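Local coordinates for hypothetical protein yxiM (Bacillus subtilis, PDB 2O14) that is an uncharacterised member of the GDSL lipolytic enzyme family and probably acts as an esterase, carrying a galactose-binding-like domain ahead of its hydrolase domain, at residues E253-E256 with V257-M261; D260-R263 with Q264-K268. All coordinates share one frame; numbering follows the deposited sequence.

In the fold
Both contacts belong to one helix, 251-266, which connects strand 233-237 to strand 271-275 in the parallel sheet of the hydrolase domain. Interaction 1 takes up its first and middle turns, interaction 2 its last turns and the exit toward strand 271-275; their centres are about 11 Å apart, and Asp260 and Met261 are common to both. Each has a buried side and a charged side: helices 298-307 and 212-217 flank the first, helices 212-217 and 220-225 the second, and Glu308 takes an arginine from each. The centres lie about 21 and 19 Å from that of the chain, away from the manganese site and from the probable catalytic residues Ser171, Asp339 and His342.

Interaction 1 (E253-E256 with V257-M261)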
loop_
_atom_site.group_PDB
_atom_site.type_symbol
_atom_site.label_atom_id
_atom_site.label_comp_id
_atom_site.label_asym_id
_atom_site.label_seq_id
_atom_site.Cartn_x
_atom_site.Cartn_y
_atom_site.Cartn_z
ATOM N N GLU A 253 -10.920 -9.412 -20.511
ATOM C CA GLU A 253 -10.203 -10.079 -19.425
ATOM C C GLU A 253 -10.206 -9.158 -18.214
ATOM O O GLU A 253 -10.481 -9.579 -17.093
ATOM C CB GLU A 253 -8.755 -10.393 -19.817
ATOM C CG GLU A 253 -8.131 -11.501 -18.962
ATOM C CD GLU A 253 -6.609 -11.542 -19.026
ATOM O OE1 GLU A 253 -6.045 -11.316 -20.120
ATOM O OE2 GLU A 253 -5.978 -11.815 -17.976
ATOM N N PHE A 254 -9.891 -7.894 -18.455
ATOM C CA PHE A 254 -9.864 -6.893 -17.401
ATOM C C PHE A 254 -11.155 -6.956 -16.591
ATOM O O PHE A 254 -11.133 -7.071 -15.364
ATOM C CB PHE A 254 -9.711 -5.506 -18.020
ATOM C CG PHE A 254 -9.988 -4.386 -17.070
ATOM C CD1 PHE A 254 -9.060 -4.041 -16.090
ATOM C CD2 PHE A 254 -11.181 -3.667 -17.155
ATOM C CE1 PHE A 254 -9.311 -2.992 -15.204
ATOM C CE2 PHE A 254 -11.447 -2.615 -16.275
ATOM C CZ PHE A 254 -10.509 -2.274 -15.296
ATOM N N LYS A 255 -12.278 -6.888 -17.299
ATOM C CA LYS A 255 -13.600 -6.914 -16.683
ATOM C C LYS A 255 -13.837 -8.197 -15.880
ATOM O O LYS A 255 -14.404 -8.150 -14.788
ATOM C CB LYS A 255 -14.658 -6.750 -17.778
ATOM C CG LYS A 255 -16.066 -6.448 -17.304
ATOM C CD LYS A 255 -16.959 -6.139 -18.505
ATOM C CE LYS A 255 -18.428 -6.042 -18.119
ATOM N NZ LYS A 255 -18.645 -5.033 -17.057
ATOM N N GLU A 256 -13.398 -9.334 -16.420
ATOM C CA GLU A 256 -13.557 -10.634 -15.755
ATOM C C GLU A 256 -12.763 -10.729 -14.452
ATOM O O GLU A 256 -13.278 -11.186 -13.434
ATOM C CB GLU A 256 -13.083 -11.764 -16.663
ATOM C CG GLU A 256 -13.859 -11.963 -17.945
ATOM C CD GLU A 256 -13.188 -12.990 -18.851
ATOM O OE1 GLU A 256 -12.864 -14.096 -18.358
ATOM O OE2 GLU A 256 -12.982 -12.695 -20.050
ATOM N N VAL A 257 -11.497 -10.325 -14.510
ATOM C CA VAL A 257 -10.615 -10.356 -13.352
ATOM C C VAL A 257 -11.136 -9.421 -12.274
ATOM O O VAL A 257 -11.175 -9.773 -11.091
ATOM C CB VAL A 257 -9.186 -9.920 -13.729
ATOM C CG1 VAL A 257 -8.330 -9.792 -12.473
ATOM C CG2 VAL A 257 -8.579 -10.928 -14.690
HETATM N N MSE A 258 -11.523 -8.223 -12.696
HETATM C CA MSE A 258 -12.057 -7.218 -11.786
HETATM C C MSE A 258 -13.303 -7.755 -11.094
HETATM O O MSE A 258 -13.464 -7.591 -9.887
HETATM C CB MSE A 258 -12.400 -5.944 -12.560
HETATM C CG MSE A 258 -11.187 -5.185 -13.073
HETATM SE SE MSE A 258 -10.320 -4.155 -11.669
HETATM C CE MSE A 258 -11.560 -2.653 -11.643
ATOM N N ARG A 259 -14.173 -8.400 -11.865
ATOM C CA ARG A 259 -15.411 -8.967 -11.336
ATOM C C ARG A 259 -15.117 -9.974 -10.229
ATOM O O ARG A 259 -15.754 -9.960 -9.178
ATOM C CB ARG A 259 -16.191 -9.663 -12.454
ATOM C CG ARG A 259 -17.570 -10.165 -12.043
ATOM C CD ARG A 259 -18.166 -11.046 -13.129
ATOM N NE ARG A 259 -18.181 -10.387 -14.431
ATOM C CZ ARG A 259 -18.968 -9.362 -14.747
ATOM N NH1 ARG A 259 -19.818 -8.868 -13.857
ATOM N NH2 ARG A 259 -18.902 -8.826 -15.959
ATOM N N ASP A 260 -14.144 -10.845 -10.478
ATOM C CA ASP A 260 -13.760 -11.870 -9.517
ATOM C C ASP A 260 -13.264 -11.271 -8.207
ATOM O O ASP A 260 -13.668 -11.713 -7.130
ATOM C CB ASP A 260 -12.676 -12.764 -10.112
ATOM C CG ASP A 260 -12.291 -13.895 -9.190
ATOM O OD1 ASP A 260 -13.142 -14.772 -8.925
ATOM O OD2 ASP A 260 -11.135 -13.901 -8.723
HETATM N N MSE A 261 -12.391 -10.272 -8.294
HETATM C CA MSE A 261 -11.865 -9.630 -7.092
HETATM C C MSE A 261 -12.996 -9.038 -6.263
HETATM O O MSE A 261 -13.021 -9.182 -5.042
HETATM C CB MSE A 261 -10.875 -8.518 -7.450
HETATM C CG MSE A 261 -9.593 -9.002 -8.093
HETATM SE SE MSE A 261 -8.163 -7.713 -7.867
HETATM C CE MSE A 261 -8.487 -6.594 -9.418
#
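Met258 lays its CG over one face of the Phe254 ring, one helical turn earlier, and this is the tightly packed side of the contact. Met258 CG stands 3.7 Å from the centroid of the Phe254 ring, 17° off its normal, a CH-pi contact. The SE atom of selenomethionine Met258 sits obliquely, 4.6 Å from the Phe254 centroid. The ring can reach forward because Phe254 CG is anti to the backbone N (chi1 167°); Met258 is bent at chi2 and chi3, which brings its methyl CE to 3.8 Å from Phe254 CZ. Beyond the pair, Tyr297 meets the ring of Phe254, and Leu304 of helix 298-307 touches Met258.

The charged, partly exposed side is looser. Lys255 CE approaches the Arg259 guanidinium obliquely, 3.6 Å from NH2, and both side chains also lie on Leu304. Glu307 forms salt bridges with both cations, which brings them close together, and Glu308 forms one with Arg259 NH1. Glu253 forms a salt bridge with Arg213, while Glu256 lies on the open, solvent side. Backbone bonds such as Val257 N to Glu253 O (2.9 Å) carry the chain through an amphipathic alpha-helix with an i to i+4 Met-aromatic contact, the helix of a beta-alpha-beta crossover.

Interaction 2 (D260-R263 with Q264-K268); sequences DMIR and QVKAK
The carboxylate of Asp260 and the amide of Gln264 meet with their planes 59° apart. Gln264 NE2 comes from above the carboxylate, 38° out of its plane, and gives a hydrogen bond of 2.8 Å to Asp260 OD2; seen from the amide, that oxygen is almost in plane. The bond is somewhat bent. Gln264 CG stands beside its own backbone N, and from there the extended chain runs back along the helix to the carboxylate. Arg216 of helix 212-217 forms a salt bridge with the same OD2, while Leu221 and Leu225 touch Gln264.

Elsewhere round the helix, Ile262 and Lys266 lie side by side, CG2 of Ile262 3.9 Å from CD of Lys266. Ile262 also packs on Val272 and Leu274 of strand 271-275, and Val265 joins it on Val272. The backbone repeats i to i+4 bonds as far as Ala267 N to Arg263 O, at 2.8 Å but with a more bent N-H...O angle of 137°. Arg263 forms a salt bridge with Glu308. Two donors thus share Asp260 OD2, and they, chiefly the cationic Arg216, would probably favour the ionised carboxylate; the bond from NE2 to OD2 by itself limits how freely the Gln264 amide can turn.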
loop_
_atom_site.group_PDB
_atom_site.type_symbol
_atom_site.label_atom_id
_atom_site.label_comp_id
_atom_site.label_asym_id
_atom_site.label_seq_id
_atom_site.Cartn_x
_atom_site.Cartn_y
_atom_site.Cartn_z
ATOM N N ASP A 260 -14.144 -10.845 -10.478
ATOM C CA ASP A 260 -13.760 -11.870 -9.517
ATOM C C ASP A 260 -13.264 -11.271 -8.207
ATOM O O ASP A 260 -13.668 -11.713 -7.130
ATOM C CB ASP A 260 -12.676 -12.764 -10.112
ATOM C CG ASP A 260 -12.291 -13.895 -9.190
ATOM O OD1 ASP A 260 -13.142 -14.772 -8.925
ATOM O OD2 ASP A 260 -11.135 -13.901 -8.723
HETATM N N MSE A 261 -12.391 -10.272 -8.294
HETATM C CA MSE A 261 -11.865 -9.630 -7.092
HETATM C C MSE A 261 -12.996 -9.038 -6.263
HETATM O O MSE A 261 -13.021 -9.182 -5.042
HETATM C CB MSE A 261 -10.875 -8.518 -7.450
HETATM C CG MSE A 261 -9.593 -9.002 -8.093
HETATM SE SE MSE A 261 -8.163 -7.713 -7.867
HETATM C CE MSE A 261 -8.487 -6.594 -9.418
ATOM N N ILE A 262 -13.928 -8.365 -6.934
ATOM C CA ILE A 262 -15.066 -7.755 -6.253
ATOM C C ILE A 262 -15.874 -8.808 -5.502
ATOM O O ILE A 262 -16.276 -8.601 -4.355
ATOM C CB ILE A 262 -16.000 -7.046 -7.258
ATOM C CG1 ILE A 262 -15.266 -5.875 -7.910
ATOM C CG2 ILE A 262 -17.264 -6.571 -6.548
ATOM C CD1 ILE A 262 -15.975 -5.315 -9.120
ATOM N N ARG A 263 -16.113 -9.940 -6.155
ATOM C CA ARG A 263 -16.878 -11.016 -5.542
ATOM C C ARG A 263 -16.149 -11.616 -4.347
ATOM O O ARG A 263 -16.755 -11.887 -3.309
ATOM C CB ARG A 263 -17.186 -12.092 -6.585
ATOM C CG ARG A 263 -18.135 -11.587 -7.665
ATOM C CD ARG A 263 -18.603 -12.686 -8.596
ATOM N NE ARG A 263 -19.677 -12.202 -9.458
ATOM C CZ ARG A 263 -20.279 -12.929 -10.395
ATOM N NH1 ARG A 263 -19.915 -14.189 -10.601
ATOM N NH2 ARG A 263 -21.253 -12.396 -11.122
ATOM N N GLN A 264 -14.842 -11.814 -4.485
ATOM C CA GLN A 264 -14.065 -12.372 -3.391
ATOM C C GLN A 264 -14.101 -11.443 -2.191
ATOM O O GLN A 264 -14.231 -11.895 -1.056
ATOM C CB GLN A 264 -12.620 -12.609 -3.821
ATOM C CG GLN A 264 -12.448 -13.765 -4.781
ATOM C CD GLN A 264 -11.010 -14.213 -4.869
ATOM O OE1 GLN A 264 -10.401 -14.554 -3.858
ATOM N NE2 GLN A 264 -10.457 -14.216 -6.076
ATOM N N VAL A 265 -13.989 -10.141 -2.433
ATOM C CA VAL A 265 -14.022 -9.191 -1.334
ATOM C C VAL A 265 -15.423 -9.138 -0.730
ATOM O O VAL A 265 -15.572 -9.111 0.490
ATOM C CB VAL A 265 -13.596 -7.776 -1.785
ATOM C CG1 VAL A 265 -13.853 -6.768 -0.663
ATOM C CG2 VAL A 265 -12.114 -7.778 -2.148
ATOM N N LYS A 266 -16.448 -9.134 -1.576
ATOM C CA LYS A 266 -17.817 -9.100 -1.075
ATOM C C LYS A 266 -18.116 -10.368 -0.288
ATOM O O LYS A 266 -18.939 -10.361 0.625
ATOM C CB LYS A 266 -18.815 -8.948 -2.224
ATOM C CG LYS A 266 -19.031 -7.511 -2.671
ATOM C CD LYS A 266 -19.951 -7.449 -3.884
ATOM C CE LYS A 266 -20.423 -6.031 -4.169
ATOM N NZ LYS A 266 -21.311 -5.522 -3.085
ATOM N N ALA A 267 -17.438 -11.456 -0.637
ATOM C CA ALA A 267 -17.635 -12.723 0.062
ATOM C C ALA A 267 -17.155 -12.614 1.512
ATOM O O ALA A 267 -17.524 -13.429 2.355
ATOM C CB ALA A 267 -16.883 -13.839 -0.655
ATOM N N LYS A 268 -16.332 -11.605 1.793
ATOM C CA LYS A 268 -15.809 -11.390 3.140
ATOM C C LYS A 268 -16.739 -10.484 3.936
ATOM O O LYS A 268 -16.518 -10.247 5.122
ATOM C CB LYS A 268 -14.419 -10.750 3.082
ATOM C CG LYS A 268 -13.349 -11.593 2.414
ATOM C CD LYS A 268 -12.974 -12.805 3.253
ATOM C CE LYS A 268 -11.794 -13.542 2.633
ATOM N NZ LYS A 268 -11.343 -14.684 3.476
#